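Local coordinates for putative uncharacterized protein (Chaetomium thermophilum, PDB 5IJP) that binds inositol hexakisphosphate through its SPX domain and probably senses inositol polyphosphates in the control of cellular phosphate levels, at residues A[76-87]-A[119-130]; A[50-59]-A[148-156]. One frame throughout, in Å; residues are numbered along the deposited sequence.

Contact 1 (A[76-87]-A[119-130]); sequences KAMEISRRIAVS and DLSDIIADVHDL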
loop_
_atom_site.group_PDB
_atom_site.type_symbol
_atom_site.label_atom_id
_atom_site.label_comp_id
_atom_site.label_asym_id
_atom_site.label_seq_id
_atom_site.Cartn_x
_atom_site.Cartn_y
_atom_site.Cartn_z
ATOM N N LYS A 76 8.332 4.179 3.491
ATOM C CA LYS A 76 8.986 3.478 2.387
ATOM C C LYS A 76 9.144 4.336 1.124
ATOM O O LYS A 76 10.236 4.353 0.555
ATOM C CB LYS A 76 8.281 2.145 2.079
ATOM C CG LYS A 76 9.150 1.149 1.310
ATOM C CD LYS A 76 10.083 0.335 2.219
ATOM C CE LYS A 76 11.403 0.008 1.555
ATOM N NZ LYS A 76 11.259 -0.986 0.457
ATOM N N ALA A 77 8.078 5.053 0.700
ATOM C CA ALA A 77 8.097 5.917 -0.489
ATOM C C ALA A 77 9.086 7.073 -0.359
ATOM O O ALA A 77 9.777 7.393 -1.329
ATOM C CB ALA A 77 6.706 6.452 -0.779
ATOM N N MET A 78 9.162 7.686 0.838
ATOM C CA MET A 78 10.070 8.792 1.138
ATOM C C MET A 78 11.522 8.333 1.164
ATOM O O MET A 78 12.405 9.091 0.759
ATOM C CB MET A 78 9.683 9.469 2.451
ATOM C CG MET A 78 8.634 10.544 2.274
ATOM S SD MET A 78 7.931 11.145 3.829
ATOM C CE MET A 78 9.392 11.714 4.651
ATOM N N GLU A 79 11.765 7.085 1.620
ATOM C CA GLU A 79 13.090 6.461 1.648
ATOM C C GLU A 79 13.539 6.179 0.213
ATOM O O GLU A 79 14.717 6.349 -0.097
ATOM C CB GLU A 79 13.074 5.168 2.476
ATOM C CG GLU A 79 13.269 5.404 3.966
ATOM C CD GLU A 79 12.899 4.263 4.898
ATOM O OE1 GLU A 79 12.320 3.255 4.428
ATOM O OE2 GLU A 79 13.169 4.392 6.113
ATOM N N ILE A 80 12.583 5.786 -0.662
ATOM C CA ILE A 80 12.800 5.528 -2.089
ATOM C C ILE A 80 13.127 6.855 -2.801
ATOM O O ILE A 80 14.068 6.897 -3.592
ATOM C CB ILE A 80 11.600 4.751 -2.718
ATOM C CG1 ILE A 80 11.606 3.272 -2.260
ATOM C CG2 ILE A 80 11.595 4.837 -4.251
ATOM C CD1 ILE A 80 10.248 2.542 -2.332
ATOM N N SER A 81 12.380 7.940 -2.476
ATOM C CA SER A 81 12.585 9.290 -3.022
ATOM C C SER A 81 13.977 9.820 -2.657
ATOM O O SER A 81 14.609 10.492 -3.474
ATOM C CB SER A 81 11.509 10.246 -2.517
ATOM O OG SER A 81 10.230 9.895 -3.020
ATOM N N ARG A 82 14.454 9.485 -1.438
ATOM C CA ARG A 82 15.780 9.836 -0.926
ATOM C C ARG A 82 16.835 9.009 -1.681
ATOM O O ARG A 82 17.874 9.553 -2.053
ATOM C CB ARG A 82 15.850 9.573 0.590
ATOM C CG ARG A 82 17.162 9.990 1.256
ATOM C CD ARG A 82 17.387 9.257 2.568
ATOM N NE ARG A 82 17.620 7.824 2.368
ATOM C CZ ARG A 82 17.477 6.896 3.311
ATOM N NH1 ARG A 82 17.706 5.620 3.036
ATOM N NH2 ARG A 82 17.099 7.239 4.537
ATOM N N ARG A 83 16.546 7.706 -1.922
ATOM C CA ARG A 83 17.411 6.776 -2.660
ATOM C C ARG A 83 17.565 7.197 -4.122
ATOM O O ARG A 83 18.645 7.026 -4.686
ATOM C CB ARG A 83 16.882 5.337 -2.574
ATOM C CG ARG A 83 17.294 4.601 -1.305
ATOM C CD ARG A 83 16.931 3.129 -1.365
ATOM N NE ARG A 83 17.857 2.370 -2.209
ATOM C CZ ARG A 83 17.698 1.093 -2.542
ATOM N NH1 ARG A 83 16.642 0.413 -2.113
ATOM N NH2 ARG A 83 18.591 0.487 -3.312
ATOM N N ILE A 84 16.490 7.750 -4.727
ATOM C CA ILE A 84 16.488 8.246 -6.108
ATOM C C ILE A 84 17.355 9.511 -6.188
ATOM O O ILE A 84 18.202 9.602 -7.074
ATOM C CB ILE A 84 15.040 8.446 -6.661
ATOM C CG1 ILE A 84 14.353 7.083 -6.902
ATOM C CG2 ILE A 84 15.025 9.296 -7.951
ATOM C CD1 ILE A 84 12.822 7.112 -6.997
ATOM N N ALA A 85 17.162 10.455 -5.238
ATOM C CA ALA A 85 17.887 11.726 -5.138
ATOM C C ALA A 85 19.407 11.556 -5.034
ATOM O O ALA A 85 20.140 12.304 -5.685
ATOM C CB ALA A 85 17.365 12.537 -3.963
ATOM N N VAL A 86 19.878 10.574 -4.234
ATOM C CA VAL A 86 21.313 10.305 -4.066
ATOM C C VAL A 86 21.895 9.593 -5.296
ATOM O O VAL A 86 23.042 9.856 -5.656
ATOM C CB VAL A 86 21.698 9.597 -2.734
ATOM C CG1 VAL A 86 21.471 10.513 -1.535
ATOM C CG2 VAL A 86 20.974 8.264 -2.551
ATOM N N SER A 87 21.102 8.716 -5.947
ATOM C CA SER A 87 21.516 7.983 -7.147
ATOM C C SER A 87 21.536 8.886 -8.381
ATOM O O SER A 87 22.392 8.700 -9.246
ATOM C CB SER A 87 20.615 6.776 -7.385
ATOM O OG SER A 87 20.701 5.855 -6.311
ATOM N N ASP A 119 22.388 -0.693 -8.576
ATOM C CA ASP A 119 21.825 0.165 -7.532
ATOM C C ASP A 119 20.457 0.713 -7.934
ATOM O O ASP A 119 19.535 0.682 -7.118
ATOM C CB ASP A 119 22.788 1.311 -7.166
ATOM C CG ASP A 119 24.015 0.914 -6.360
ATOM O OD1 ASP A 119 24.070 -0.244 -5.881
ATOM O OD2 ASP A 119 24.919 1.762 -6.201
ATOM N N LEU A 120 20.323 1.192 -9.190
ATOM C CA LEU A 120 19.075 1.744 -9.728
ATOM C C LEU A 120 17.988 0.683 -9.926
ATOM O O LEU A 120 16.815 0.979 -9.686
ATOM C CB LEU A 120 19.315 2.538 -11.025
ATOM C CG LEU A 120 20.030 3.890 -10.879
ATOM C CD1 LEU A 120 20.775 4.247 -12.141
ATOM C CD2 LEU A 120 19.061 5.004 -10.514
ATOM N N SER A 121 18.372 -0.548 -10.340
ATOM C CA SER A 121 17.444 -1.670 -10.543
ATOM C C SER A 121 16.837 -2.153 -9.223
ATOM O O SER A 121 15.700 -2.628 -9.213
ATOM C CB SER A 121 18.132 -2.827 -11.262
ATOM O OG SER A 121 19.249 -3.309 -10.533
ATOM N N ASP A 122 17.597 -2.020 -8.113
ATOM C CA ASP A 122 17.170 -2.383 -6.762
ATOM C C ASP A 122 16.060 -1.441 -6.293
ATOM O O ASP A 122 15.142 -1.881 -5.600
ATOM C CB ASP A 122 18.360 -2.335 -5.793
ATOM C CG ASP A 122 18.076 -2.963 -4.444
ATOM O OD1 ASP A 122 17.776 -2.211 -3.493
ATOM O OD2 ASP A 122 18.157 -4.205 -4.339
ATOM N N ILE A 123 16.137 -0.150 -6.689
ATOM C CA ILE A 123 15.132 0.868 -6.363
ATOM C C ILE A 123 13.843 0.572 -7.150
ATOM O O ILE A 123 12.760 0.665 -6.573
ATOM C CB ILE A 123 15.655 2.327 -6.556
ATOM C CG1 ILE A 123 17.027 2.534 -5.871
ATOM C CG2 ILE A 123 14.637 3.357 -6.038
ATOM C CD1 ILE A 123 17.914 3.633 -6.496
ATOM N N ILE A 124 13.968 0.165 -8.440
ATOM C CA ILE A 124 12.840 -0.204 -9.316
ATOM C C ILE A 124 12.075 -1.388 -8.698
ATOM O O ILE A 124 10.842 -1.361 -8.654
ATOM C CB ILE A 124 13.294 -0.478 -10.786
ATOM C CG1 ILE A 124 13.934 0.781 -11.415
ATOM C CG2 ILE A 124 12.129 -0.986 -11.662
ATOM C CD1 ILE A 124 14.935 0.511 -12.516
ATOM N N ALA A 125 12.818 -2.395 -8.188
ATOM C CA ALA A 125 12.269 -3.576 -7.516
ATOM C C ALA A 125 11.573 -3.165 -6.213
ATOM O O ALA A 125 10.512 -3.705 -5.898
ATOM C CB ALA A 125 13.375 -4.579 -7.232
ATOM N N ASP A 126 12.150 -2.178 -5.488
ATOM C CA ASP A 126 11.595 -1.628 -4.250
ATOM C C ASP A 126 10.316 -0.826 -4.523
ATOM O O ASP A 126 9.419 -0.816 -3.679
ATOM C CB ASP A 126 12.640 -0.782 -3.499
ATOM C CG ASP A 126 13.628 -1.577 -2.656
ATOM O OD1 ASP A 126 13.919 -2.743 -3.012
ATOM O OD2 ASP A 126 14.131 -1.023 -1.655
ATOM N N VAL A 127 10.226 -0.179 -5.712
ATOM C CA VAL A 127 9.050 0.578 -6.163
ATOM C C VAL A 127 7.916 -0.428 -6.423
ATOM O O VAL A 127 6.807 -0.226 -5.932
ATOM C CB VAL A 127 9.357 1.483 -7.399
ATOM C CG1 VAL A 127 8.079 1.978 -8.078
ATOM C CG2 VAL A 127 10.235 2.666 -7.013
ATOM N N HIS A 128 8.223 -1.525 -7.154
ATOM C CA HIS A 128 7.293 -2.609 -7.486
ATOM C C HIS A 128 6.791 -3.332 -6.231
ATOM O O HIS A 128 5.601 -3.641 -6.154
ATOM C CB HIS A 128 7.932 -3.594 -8.483
ATOM C CG HIS A 128 7.088 -4.793 -8.790
ATOM N ND1 HIS A 128 7.484 -6.066 -8.420
ATOM C CD2 HIS A 128 5.882 -4.871 -9.400
ATOM C CE1 HIS A 128 6.519 -6.875 -8.828
ATOM N NE2 HIS A 128 5.533 -6.201 -9.420
ATOM N N ASP A 129 7.688 -3.581 -5.250
ATOM C CA ASP A 129 7.346 -4.228 -3.980
ATOM C C ASP A 129 6.430 -3.339 -3.135
ATOM O O ASP A 129 5.548 -3.857 -2.450
ATOM C CB ASP A 129 8.607 -4.634 -3.196
ATOM C CG ASP A 129 9.357 -5.822 -3.775
ATOM O OD1 ASP A 129 8.696 -6.796 -4.204
ATOM O OD2 ASP A 129 10.606 -5.800 -3.755
ATOM N N LEU A 130 6.626 -2.004 -3.210
ATOM C CA LEU A 130 5.788 -1.020 -2.520
ATOM C C LEU A 130 4.444 -0.912 -3.248
ATOM O O LEU A 130 3.408 -0.817 -2.591
ATOM C CB LEU A 130 6.492 0.352 -2.433
ATOM C CG LEU A 130 5.709 1.517 -1.796
ATOM C CD1 LEU A 130 5.477 1.302 -0.305
ATOM C CD2 LEU A 130 6.417 2.823 -2.014
#
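The guanidinium of R83 carries CG1 of I123 over one face, 3.4 Å above its plane and toward the rim. At its edge it meets two acidic side chains, D122 and D126. The segments belong to two long antiparallel helices at the core of the SPX helical bundle. Their local axes approach to 10.6 Å, and their N-to-C directions differ by 160°. R83 grips D122 end-on, with NH1 and NH2 both directed at OD1; the NH2 bond to OD1 is the shorter, at 2.8 Å. NH1 of R83 also forms a salt bridge to OD2 of D126, whose carboxylate is turned 80° from the guanidinium plane. The bend at chi3 of R83 (77°) turns the guanidinium so that its NH1/NH2 edge faces D122 and D126. A longer salt bridge from K76 NZ to the same D126 OD2 completes the network, and Y15 gives K76 NZ a second, weak partner. Beneath the charges the helices pack knobs-into-holes around an apolar core of I80, I84, I123, V127 and L130. I80 and I123 are the knobs. Y174 of helix 171-190 touches both A77 and L130. Between these two, CB of A77 meets CD2 of L130 at 3.8 Å.

Contact 2 (A[50-59]-A[148-156]); sequences WTEDDESRFV and HDKMTGWRL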
loop_
_atom_site.group_PDB
_atom_site.type_symbol
_atom_site.label_atom_id
_atom_site.label_comp_id
_atom_site.label_asym_id
_atom_site.label_seq_id
_atom_site.Cartn_x
_atom_site.Cartn_y
_atom_site.Cartn_z
ATOM N N TRP A 50 -27.012 -5.854 13.713
ATOM C CA TRP A 50 -25.943 -4.854 13.734
ATOM C C TRP A 50 -26.500 -3.521 14.241
ATOM O O TRP A 50 -27.539 -3.064 13.755
ATOM C CB TRP A 50 -25.328 -4.701 12.336
ATOM C CG TRP A 50 -23.993 -4.018 12.321
ATOM C CD1 TRP A 50 -23.728 -2.746 11.910
ATOM C CD2 TRP A 50 -22.733 -4.590 12.698
ATOM N NE1 TRP A 50 -22.381 -2.486 12.011
ATOM C CE2 TRP A 50 -21.745 -3.603 12.487
ATOM C CE3 TRP A 50 -22.338 -5.852 13.176
ATOM C CZ2 TRP A 50 -20.390 -3.831 12.756
ATOM C CZ3 TRP A 50 -20.996 -6.075 13.447
ATOM C CH2 TRP A 50 -20.039 -5.072 13.240
ATOM N N THR A 51 -25.819 -2.916 15.232
ATOM C CA THR A 51 -26.234 -1.652 15.857
ATOM C C THR A 51 -25.296 -0.481 15.546
ATOM O O THR A 51 -24.291 -0.655 14.852
ATOM C CB THR A 51 -26.395 -1.828 17.381
ATOM O OG1 THR A 51 -25.167 -2.282 17.947
ATOM C CG2 THR A 51 -27.529 -2.758 17.754
ATOM N N GLU A 52 -25.637 0.713 16.079
ATOM C CA GLU A 52 -24.872 1.955 15.968
ATOM C C GLU A 52 -23.549 1.805 16.739
ATOM O O GLU A 52 -22.519 2.310 16.289
ATOM C CB GLU A 52 -25.697 3.124 16.538
ATOM C CG GLU A 52 -25.175 4.503 16.178
ATOM C CD GLU A 52 -25.839 5.633 16.940
ATOM O OE1 GLU A 52 -25.501 5.828 18.130
ATOM O OE2 GLU A 52 -26.692 6.330 16.344
ATOM N N ASP A 53 -23.588 1.096 17.892
ATOM C CA ASP A 53 -22.431 0.820 18.749
ATOM C C ASP A 53 -21.464 -0.150 18.067
ATOM O O ASP A 53 -20.250 0.014 18.197
ATOM C CB ASP A 53 -22.875 0.265 20.115
ATOM C CG ASP A 53 -23.800 1.176 20.902
ATOM O OD1 ASP A 53 -23.462 2.369 21.070
ATOM O OD2 ASP A 53 -24.839 0.684 21.391
ATOM N N ASP A 54 -22.004 -1.152 17.337
ATOM C CA ASP A 54 -21.220 -2.137 16.584
ATOM C C ASP A 54 -20.536 -1.451 15.402
ATOM O O ASP A 54 -19.389 -1.772 15.084
ATOM C CB ASP A 54 -22.113 -3.288 16.081
ATOM C CG ASP A 54 -22.697 -4.179 17.162
ATOM O OD1 ASP A 54 -21.939 -4.594 18.067
ATOM O OD2 ASP A 54 -23.894 -4.519 17.064
ATOM N N GLU A 55 -21.246 -0.489 14.773
ATOM C CA GLU A 55 -20.786 0.312 13.641
ATOM C C GLU A 55 -19.629 1.230 14.053
ATOM O O GLU A 55 -18.632 1.295 13.335
ATOM C CB GLU A 55 -21.955 1.127 13.058
ATOM C CG GLU A 55 -21.638 1.833 11.748
ATOM C CD GLU A 55 -21.548 0.984 10.494
ATOM O OE1 GLU A 55 -22.076 -0.152 10.486
ATOM O OE2 GLU A 55 -20.991 1.486 9.492
ATOM N N SER A 56 -19.759 1.921 15.209
ATOM C CA SER A 56 -18.744 2.825 15.763
ATOM C C SER A 56 -17.448 2.078 16.095
ATOM O O SER A 56 -16.362 2.620 15.890
ATOM C CB SER A 56 -19.278 3.531 17.006
ATOM O OG SER A 56 -20.412 4.324 16.698
ATOM N N ARG A 57 -17.574 0.826 16.583
ATOM C CA ARG A 57 -16.466 -0.063 16.931
ATOM C C ARG A 57 -15.718 -0.506 15.666
ATOM O O ARG A 57 -14.484 -0.516 15.668
ATOM C CB ARG A 57 -16.995 -1.282 17.717
ATOM C CG ARG A 57 -15.910 -2.227 18.239
ATOM C CD ARG A 57 -16.472 -3.530 18.787
ATOM N NE ARG A 57 -17.108 -4.348 17.751
ATOM C CZ ARG A 57 -18.407 -4.633 17.710
ATOM N NH1 ARG A 57 -19.223 -4.183 18.656
ATOM N NH2 ARG A 57 -18.897 -5.379 16.730
ATOM N N PHE A 58 -16.462 -0.864 14.595
ATOM C CA PHE A 58 -15.895 -1.310 13.321
ATOM C C PHE A 58 -15.155 -0.193 12.585
ATOM O O PHE A 58 -14.051 -0.435 12.100
ATOM C CB PHE A 58 -16.964 -1.964 12.423
ATOM C CG PHE A 58 -16.431 -2.578 11.146
ATOM C CD1 PHE A 58 -15.753 -3.792 11.167
ATOM C CD2 PHE A 58 -16.623 -1.951 9.921
ATOM C CE1 PHE A 58 -15.260 -4.357 9.987
ATOM C CE2 PHE A 58 -16.135 -2.521 8.740
ATOM C CZ PHE A 58 -15.458 -3.720 8.782
ATOM N N VAL A 59 -15.754 1.019 12.511
ATOM C CA VAL A 59 -15.166 2.196 11.850
ATOM C C VAL A 59 -13.837 2.578 12.519
ATOM O O VAL A 59 -12.852 2.796 11.813
ATOM C CB VAL A 59 -16.161 3.389 11.739
ATOM C CG1 VAL A 59 -15.490 4.640 11.175
ATOM C CG2 VAL A 59 -17.367 3.014 10.885
ATOM N N HIS A 148 -18.877 -5.632 4.640
ATOM C CA HIS A 148 -19.613 -4.939 5.702
ATOM C C HIS A 148 -21.003 -4.536 5.195
ATOM O O HIS A 148 -21.995 -4.780 5.882
ATOM C CB HIS A 148 -18.814 -3.709 6.188
ATOM C CG HIS A 148 -19.573 -2.797 7.105
ATOM N ND1 HIS A 148 -20.275 -1.709 6.619
ATOM C CD2 HIS A 148 -19.707 -2.835 8.450
ATOM C CE1 HIS A 148 -20.822 -1.135 7.677
ATOM N NE2 HIS A 148 -20.502 -1.772 8.801
ATOM N N ASP A 149 -21.068 -3.949 3.982
ATOM C CA ASP A 149 -22.300 -3.507 3.323
ATOM C C ASP A 149 -23.232 -4.671 2.961
ATOM O O ASP A 149 -24.448 -4.483 2.916
ATOM C CB ASP A 149 -21.968 -2.672 2.073
ATOM C CG ASP A 149 -21.222 -1.369 2.328
ATOM O OD1 ASP A 149 -20.733 -1.169 3.465
ATOM O OD2 ASP A 149 -21.126 -0.549 1.390
ATOM N N LYS A 150 -22.659 -5.865 2.708
ATOM C CA LYS A 150 -23.398 -7.078 2.348
ATOM C C LYS A 150 -23.889 -7.873 3.563
ATOM O O LYS A 150 -24.996 -8.407 3.519
ATOM C CB LYS A 150 -22.562 -7.973 1.419
ATOM C CG LYS A 150 -22.587 -7.539 -0.046
ATOM C CD LYS A 150 -21.593 -8.323 -0.912
ATOM C CE LYS A 150 -22.117 -9.648 -1.424
ATOM N NZ LYS A 150 -23.125 -9.474 -2.503
ATOM N N MET A 151 -23.071 -7.963 4.632
ATOM C CA MET A 151 -23.403 -8.714 5.849
ATOM C C MET A 151 -24.342 -7.966 6.797
ATOM O O MET A 151 -25.353 -8.530 7.220
ATOM C CB MET A 151 -22.130 -9.128 6.610
ATOM C CG MET A 151 -21.415 -10.315 6.017
ATOM S SD MET A 151 -20.009 -10.793 7.050
ATOM C CE MET A 151 -19.444 -12.219 6.174
ATOM N N THR A 152 -23.990 -6.717 7.152
ATOM C CA THR A 152 -24.730 -5.891 8.110
ATOM C C THR A 152 -25.955 -5.191 7.515
ATOM O O THR A 152 -27.003 -5.141 8.162
ATOM C CB THR A 152 -23.791 -4.874 8.798
ATOM O OG1 THR A 152 -23.506 -3.795 7.905
ATOM C CG2 THR A 152 -22.490 -5.503 9.298
ATOM N N GLY A 153 -25.795 -4.634 6.318
ATOM C CA GLY A 153 -26.830 -3.865 5.637
ATOM C C GLY A 153 -26.505 -2.384 5.655
ATOM O O GLY A 153 -26.978 -1.630 4.800
ATOM N N TRP A 154 -25.683 -1.968 6.640
ATOM C CA TRP A 154 -25.205 -0.599 6.833
ATOM C C TRP A 154 -24.121 -0.338 5.784
ATOM O O TRP A 154 -23.207 -1.153 5.636
ATOM C CB TRP A 154 -24.618 -0.429 8.250
ATOM C CG TRP A 154 -25.586 -0.627 9.385
ATOM C CD1 TRP A 154 -26.279 -1.764 9.687
ATOM C CD2 TRP A 154 -25.859 0.300 10.444
ATOM N NE1 TRP A 154 -27.024 -1.577 10.827
ATOM C CE2 TRP A 154 -26.778 -0.320 11.319
ATOM C CE3 TRP A 154 -25.439 1.612 10.726
ATOM C CZ2 TRP A 154 -27.283 0.322 12.455
ATOM C CZ3 TRP A 154 -25.941 2.249 11.850
ATOM C CH2 TRP A 154 -26.848 1.605 12.703
ATOM N N ARG A 155 -24.235 0.771 5.038
ATOM C CA ARG A 155 -23.274 1.107 3.987
ATOM C C ARG A 155 -22.154 2.030 4.463
ATOM O O ARG A 155 -22.426 3.077 5.053
ATOM C CB ARG A 155 -23.981 1.669 2.746
ATOM C CG ARG A 155 -24.367 0.591 1.742
ATOM C CD ARG A 155 -25.545 1.007 0.884
ATOM N NE ARG A 155 -26.823 0.687 1.523
ATOM C CZ ARG A 155 -27.516 -0.426 1.304
ATOM N NH1 ARG A 155 -27.066 -1.342 0.454
ATOM N NH2 ARG A 155 -28.666 -0.632 1.931
ATOM N N LEU A 156 -20.894 1.622 4.211
ATOM C CA LEU A 156 -19.686 2.374 4.560
ATOM C C LEU A 156 -18.946 2.907 3.329
ATOM O O LEU A 156 -18.096 3.791 3.460
ATOM C CB LEU A 156 -18.731 1.545 5.439
ATOM C CG LEU A 156 -18.818 1.757 6.953
ATOM C CD1 LEU A 156 -17.807 0.890 7.677
ATOM C CD2 LEU A 156 -18.609 3.217 7.341
#
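W50 and T152 bring the two backbones nearest, with CA atoms 5.8 Å apart. W50 and T51 lead into the helix that begins at E52, with T51 and D54 forming a capping box. Near the end of helix 110-151 an ST turn forms, T152 OG1 accepting from W154 N; G153, within it, has positive phi. This junction in the SPX helical bundle holds an aromatic cluster of W50, F58, H148 and W154. CG2 of T152 makes a CH-pi contact over one face of W50. The edge of W50 points at the face of W154, with planes at 73°. The F58 and H148 rings lie almost parallel, 6° apart, but are offset so far that they hardly overlap. E55, its chain bent at chi2 (74°), offers OE1 to two donors on one face of its carboxylate. H148 NE2 reaches E55 OE1 at 2.8 Å on the syn side; W50 NE1 comes on the anti side. An alanine in place of H148 would probably leave E55 OE1 with one donor fewer and open a gap beside F58. The inositol hexakisphosphate pocket is close: M151 touches the ligand, and the H148 side chain is about 10 Å from it. D149 OD1 accepts from both H148 ND1 and L156 N.

In the fold
From the N terminus the chain forms helices 3-9 and 22-30, then a small two-stranded sheet, before it enters helix 52-97. Segment 50-59 covers the lead-in and first turns of this helix. Farther along the same helix comes segment 76-87. The chain then turns back, partly through residues that are not modelled, and helix 110-151 supplies segment 119-130, closing contact 1. The end of helix 110-151 and the residues after it come back to the start of helix 52-97 and close contact 2. The loop of contact 1 therefore lies within that of contact 2. Their centres are 39 Å apart, on opposite sides of the chain's centre. Helix 171-190 touches contact 1, whereas helix 22-30 packs against contact 2.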